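Long-range contact in uncharacterized protein (Enterococcus faecalis, PDB 3CEX), which is of unknown function but belongs to the DinB superfamily of helical-bundle proteins, whose better-known relatives include metal-dependent enzymes: residues 36-49 against 90-102. Residues are numbered along the deposited sequence; the frame is centred on the assembly and turned at random.
Sequences MPAPLIKSVTWLMW and HHTPEEAAKVVVA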
# COMPACT_ATOMS: atom_id res chain seq x y z
N MSE A 36 19.47 7.84 0.81
CA MSE A 36 19.09 6.43 0.86
C MSE A 36 19.80 5.77 2.03
O MSE A 36 21.04 5.77 2.08
CB MSE A 36 19.20 5.73 -0.51
CG MSE A 36 20.48 5.24 -0.99
SE MSE A 36 20.13 4.25 -2.68
CE MSE A 36 19.64 2.49 -2.02
N PRO A 37 19.03 5.33 3.05
CA PRO A 37 19.66 4.85 4.28
C PRO A 37 20.41 3.49 4.21
O PRO A 37 21.14 3.17 5.15
CB PRO A 37 18.50 4.81 5.30
CG PRO A 37 17.27 4.83 4.54
CD PRO A 37 17.56 5.32 3.14
N ALA A 38 20.26 2.73 3.13
CA ALA A 38 20.90 1.41 3.02
C ALA A 38 20.79 0.94 1.58
O ALA A 38 19.94 1.43 0.84
CB ALA A 38 20.23 0.39 3.97
N PRO A 39 21.66 -0.00 1.16
CA PRO A 39 21.60 -0.50 -0.22
C PRO A 39 20.22 -0.89 -0.75
O PRO A 39 19.94 -0.64 -1.93
CB PRO A 39 22.56 -1.70 -0.20
CG PRO A 39 23.55 -1.33 0.85
CD PRO A 39 22.79 -0.58 1.91
N LEU A 40 19.37 -1.45 0.11
CA LEU A 40 18.07 -1.99 -0.28
C LEU A 40 16.89 -1.16 0.22
O LEU A 40 15.76 -1.55 0.04
CB LEU A 40 17.91 -3.45 0.22
CG LEU A 40 19.04 -4.43 -0.12
CD1 LEU A 40 18.86 -5.81 0.51
CD2 LEU A 40 19.16 -4.54 -1.63
N ILE A 41 17.19 -0.04 0.86
CA ILE A 41 16.20 0.88 1.34
C ILE A 41 16.31 2.16 0.49
O ILE A 41 17.29 2.91 0.59
CB ILE A 41 16.41 1.21 2.83
CG1 ILE A 41 16.43 -0.07 3.67
CG2 ILE A 41 15.34 2.21 3.30
CD1 ILE A 41 15.14 -0.91 3.59
N LYS A 42 15.34 2.35 -0.38
CA LYS A 42 15.27 3.51 -1.27
C LYS A 42 14.99 4.83 -0.52
O LYS A 42 14.33 4.86 0.53
CB LYS A 42 14.20 3.28 -2.37
CG LYS A 42 14.36 1.99 -3.24
CD LYS A 42 15.61 2.08 -4.17
CE LYS A 42 15.49 1.09 -5.33
NZ LYS A 42 15.79 -0.34 -4.96
N SER A 43 15.53 5.92 -1.05
CA SER A 43 15.22 7.27 -0.59
C SER A 43 13.78 7.60 -0.85
O SER A 43 13.15 7.00 -1.73
CB SER A 43 16.12 8.30 -1.29
OG SER A 43 15.83 8.43 -2.67
N VAL A 44 13.26 8.57 -0.11
CA VAL A 44 11.91 9.10 -0.38
C VAL A 44 11.87 9.71 -1.78
O VAL A 44 10.91 9.51 -2.50
CB VAL A 44 11.42 10.08 0.70
CG1 VAL A 44 10.11 10.77 0.32
CG2 VAL A 44 11.25 9.34 2.02
N THR A 45 12.93 10.38 -2.19
CA THR A 45 12.99 10.92 -3.56
C THR A 45 12.85 9.79 -4.60
O THR A 45 12.02 9.89 -5.52
CB THR A 45 14.29 11.67 -3.84
OG1 THR A 45 14.33 12.86 -3.07
CG2 THR A 45 14.40 12.04 -5.35
N TRP A 46 13.60 8.70 -4.43
CA TRP A 46 13.47 7.55 -5.37
C TRP A 46 12.05 6.97 -5.38
O TRP A 46 11.48 6.69 -6.43
CB TRP A 46 14.47 6.45 -5.04
CG TRP A 46 14.56 5.35 -6.10
CD1 TRP A 46 15.52 5.24 -7.07
CD2 TRP A 46 13.67 4.24 -6.30
NE1 TRP A 46 15.30 4.15 -7.84
CE2 TRP A 46 14.16 3.51 -7.41
CE3 TRP A 46 12.51 3.77 -5.65
CZ2 TRP A 46 13.54 2.33 -7.89
CZ3 TRP A 46 11.88 2.61 -6.14
CH2 TRP A 46 12.39 1.91 -7.26
N LEU A 47 11.47 6.79 -4.18
CA LEU A 47 10.13 6.20 -4.04
C LEU A 47 9.05 7.04 -4.70
O LEU A 47 8.16 6.51 -5.38
CB LEU A 47 9.79 5.99 -2.55
CG LEU A 47 10.61 4.86 -1.93
CD1 LEU A 47 10.59 4.91 -0.40
CD2 LEU A 47 10.08 3.47 -2.45
N MSE A 48 9.10 8.35 -4.51
CA MSE A 48 8.12 9.26 -5.13
C MSE A 48 8.31 9.38 -6.62
O MSE A 48 7.37 9.35 -7.35
CB MSE A 48 8.21 10.65 -4.52
CG MSE A 48 7.42 10.79 -3.34
SE MSE A 48 7.26 12.60 -2.65
CE MSE A 48 5.79 13.39 -3.58
N TRP A 49 9.55 9.52 -7.08
CA TRP A 49 9.83 9.53 -8.51
C TRP A 49 9.38 8.22 -9.15
O TRP A 49 8.71 8.21 -10.20
CB TRP A 49 11.33 9.72 -8.74
CG TRP A 49 11.74 9.40 -10.12
CD1 TRP A 49 11.64 10.23 -11.21
CD2 TRP A 49 12.31 8.17 -10.61
NE1 TRP A 49 12.11 9.59 -12.31
CE2 TRP A 49 12.53 8.34 -11.97
CE3 TRP A 49 12.66 6.95 -10.01
CZ2 TRP A 49 13.10 7.33 -12.77
CZ3 TRP A 49 13.20 5.97 -10.77
CH2 TRP A 49 13.42 6.16 -12.15
N HIS A 90 15.42 -2.79 -13.65
CA HIS A 90 15.52 -2.79 -12.21
C HIS A 90 16.82 -2.08 -11.80
O HIS A 90 17.92 -2.51 -12.16
CB HIS A 90 15.46 -4.23 -11.67
CG HIS A 90 15.50 -4.30 -10.18
ND1 HIS A 90 16.63 -4.70 -9.48
CD2 HIS A 90 14.58 -3.97 -9.24
CE1 HIS A 90 16.39 -4.62 -8.18
NE2 HIS A 90 15.16 -4.18 -8.01
N HIS A 91 16.69 -0.97 -11.08
CA HIS A 91 17.86 -0.21 -10.68
C HIS A 91 18.75 -0.99 -9.77
O HIS A 91 18.29 -1.60 -8.83
CB HIS A 91 17.46 1.08 -9.95
CG HIS A 91 16.95 2.15 -10.85
ND1 HIS A 91 16.69 3.43 -10.42
CD2 HIS A 91 16.66 2.12 -12.17
CE1 HIS A 91 16.25 4.14 -11.44
NE2 HIS A 91 16.23 3.37 -12.52
N THR A 92 20.04 -0.94 -10.04
CA THR A 92 21.06 -1.29 -9.06
C THR A 92 21.06 -0.23 -7.93
O THR A 92 20.54 0.88 -8.11
CB THR A 92 22.44 -1.40 -9.73
OG1 THR A 92 22.81 -0.14 -10.28
CG2 THR A 92 22.38 -2.44 -10.86
N PRO A 93 21.59 -0.60 -6.74
CA PRO A 93 21.70 0.37 -5.66
C PRO A 93 22.43 1.65 -6.06
O PRO A 93 22.06 2.73 -5.65
CB PRO A 93 22.50 -0.37 -4.58
CG PRO A 93 22.25 -1.80 -4.85
CD PRO A 93 22.09 -1.93 -6.34
N GLU A 94 23.46 1.51 -6.87
CA GLU A 94 24.25 2.64 -7.29
C GLU A 94 23.51 3.51 -8.29
O GLU A 94 23.65 4.73 -8.26
CB GLU A 94 25.59 2.13 -7.84
CG GLU A 94 26.44 1.41 -6.74
CD GLU A 94 26.26 -0.14 -6.63
OE1 GLU A 94 25.23 -0.72 -7.10
OE2 GLU A 94 27.19 -0.78 -6.07
N GLU A 95 22.68 2.90 -9.14
CA GLU A 95 21.78 3.65 -10.03
C GLU A 95 20.67 4.36 -9.26
O GLU A 95 20.34 5.52 -9.57
CB GLU A 95 21.17 2.74 -11.09
CG GLU A 95 22.16 2.35 -12.20
CD GLU A 95 21.59 1.33 -13.19
OE1 GLU A 95 20.71 0.53 -12.82
OE2 GLU A 95 22.07 1.29 -14.34
N ALA A 96 20.11 3.69 -8.24
CA ALA A 96 19.05 4.27 -7.40
C ALA A 96 19.53 5.52 -6.65
O ALA A 96 18.77 6.44 -6.47
CB ALA A 96 18.47 3.20 -6.42
N ALA A 97 20.78 5.52 -6.18
CA ALA A 97 21.35 6.69 -5.50
C ALA A 97 21.46 7.92 -6.41
O ALA A 97 21.65 9.01 -5.92
CB ALA A 97 22.74 6.35 -4.95
N LYS A 98 21.36 7.72 -7.72
CA LYS A 98 21.42 8.81 -8.67
C LYS A 98 20.06 9.47 -8.88
O LYS A 98 19.97 10.48 -9.58
CB LYS A 98 21.97 8.33 -10.01
CG LYS A 98 23.44 7.96 -9.95
CD LYS A 98 24.00 7.75 -11.35
CE LYS A 98 25.08 6.67 -11.42
NZ LYS A 98 26.39 7.21 -11.76
N VAL A 99 19.00 8.89 -8.32
CA VAL A 99 17.70 9.54 -8.41
C VAL A 99 17.62 10.52 -7.24
O VAL A 99 17.29 10.16 -6.11
CB VAL A 99 16.54 8.56 -8.43
CG1 VAL A 99 15.21 9.35 -8.50
CG2 VAL A 99 16.68 7.57 -9.63
N VAL A 100 18.02 11.77 -7.52
CA VAL A 100 18.03 12.85 -6.55
C VAL A 100 17.48 14.09 -7.25
O VAL A 100 17.56 14.20 -8.47
CB VAL A 100 19.47 13.12 -5.99
CG1 VAL A 100 19.95 11.91 -5.20
CG2 VAL A 100 20.48 13.49 -7.11
N VAL A 101 16.91 15.01 -6.47
CA VAL A 101 16.34 16.24 -7.01
C VAL A 101 16.93 17.47 -6.33
O VAL A 101 17.39 17.42 -5.17
CB VAL A 101 14.80 16.29 -6.87
CG1 VAL A 101 14.11 15.27 -7.78
CG2 VAL A 101 14.38 16.09 -5.41
N ALA A 102 16.90 18.60 -7.05
CA ALA A 102 17.37 19.88 -6.51
C ALA A 102 16.37 20.51 -5.53
O ALA A 102 16.77 21.18 -4.58
CB ALA A 102 17.70 20.84 -7.67
O HOH W 1 15.63 -1.24 -7.61
O HOH W 2 18.00 8.27 -4.33
O HOH W 3 17.43 5.43 -3.60
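Trp46 and His91 join by a single, nearly straight hydrogen bond, from indole NE1 to imidazole ND1 (3.0 Å, N-H...acceptor angle 167°), in a DinB-like helical bundle. The pair illustrates how a loop and a short helix can be fastened to the start of a bundle helix through aromatic side chains. The acceptor lies close to the indole plane, whereas the indole nitrogen is tilted well out of the imidazole plane, and the Trp46 five-membered ring and His91 ring are turned steeply against each other. Trp46 owes its reach to a CG placed opposite its own backbone N (chi1 -170°), which sends the indole out from the first turn of helix 44-62. Lys42 CE and Trp49 CZ3 lie over opposite faces of this indole, both offset toward the rim, and His50 stacks on it as well.

Next to ND1, His91 CE1 comes within 3.5 Å of Trp49 CH2; the rings meet rim to rim, neither over the face of the other, with planes 24° apart. Val99 fills the angle between the two indoles. Its CG2 points over the six-membered ring of Trp49 in a CH-pi contact, 4.2 Å from the centroid, and also meets Trp46 CD1, while CG1 lies against the same face of Trp49. Phe78 and Trp69 extend the aromatic cluster beyond Trp49.

Beside the indole, the methyl of Ala96 packs on Trp46 CD1 and NE1 and on Lys42 CD and CE; farther out, the selenium of Met36 approaches Ala97 CB (4.0 Å from SE). Polar groups are bridged by solvent: Ser43 OG, which caps helix 44-62 by accepting from Trp46 N, also lies 2.7 Å from a water that is within hydrogen-bonding distance of both Val99 O and Ala96 O.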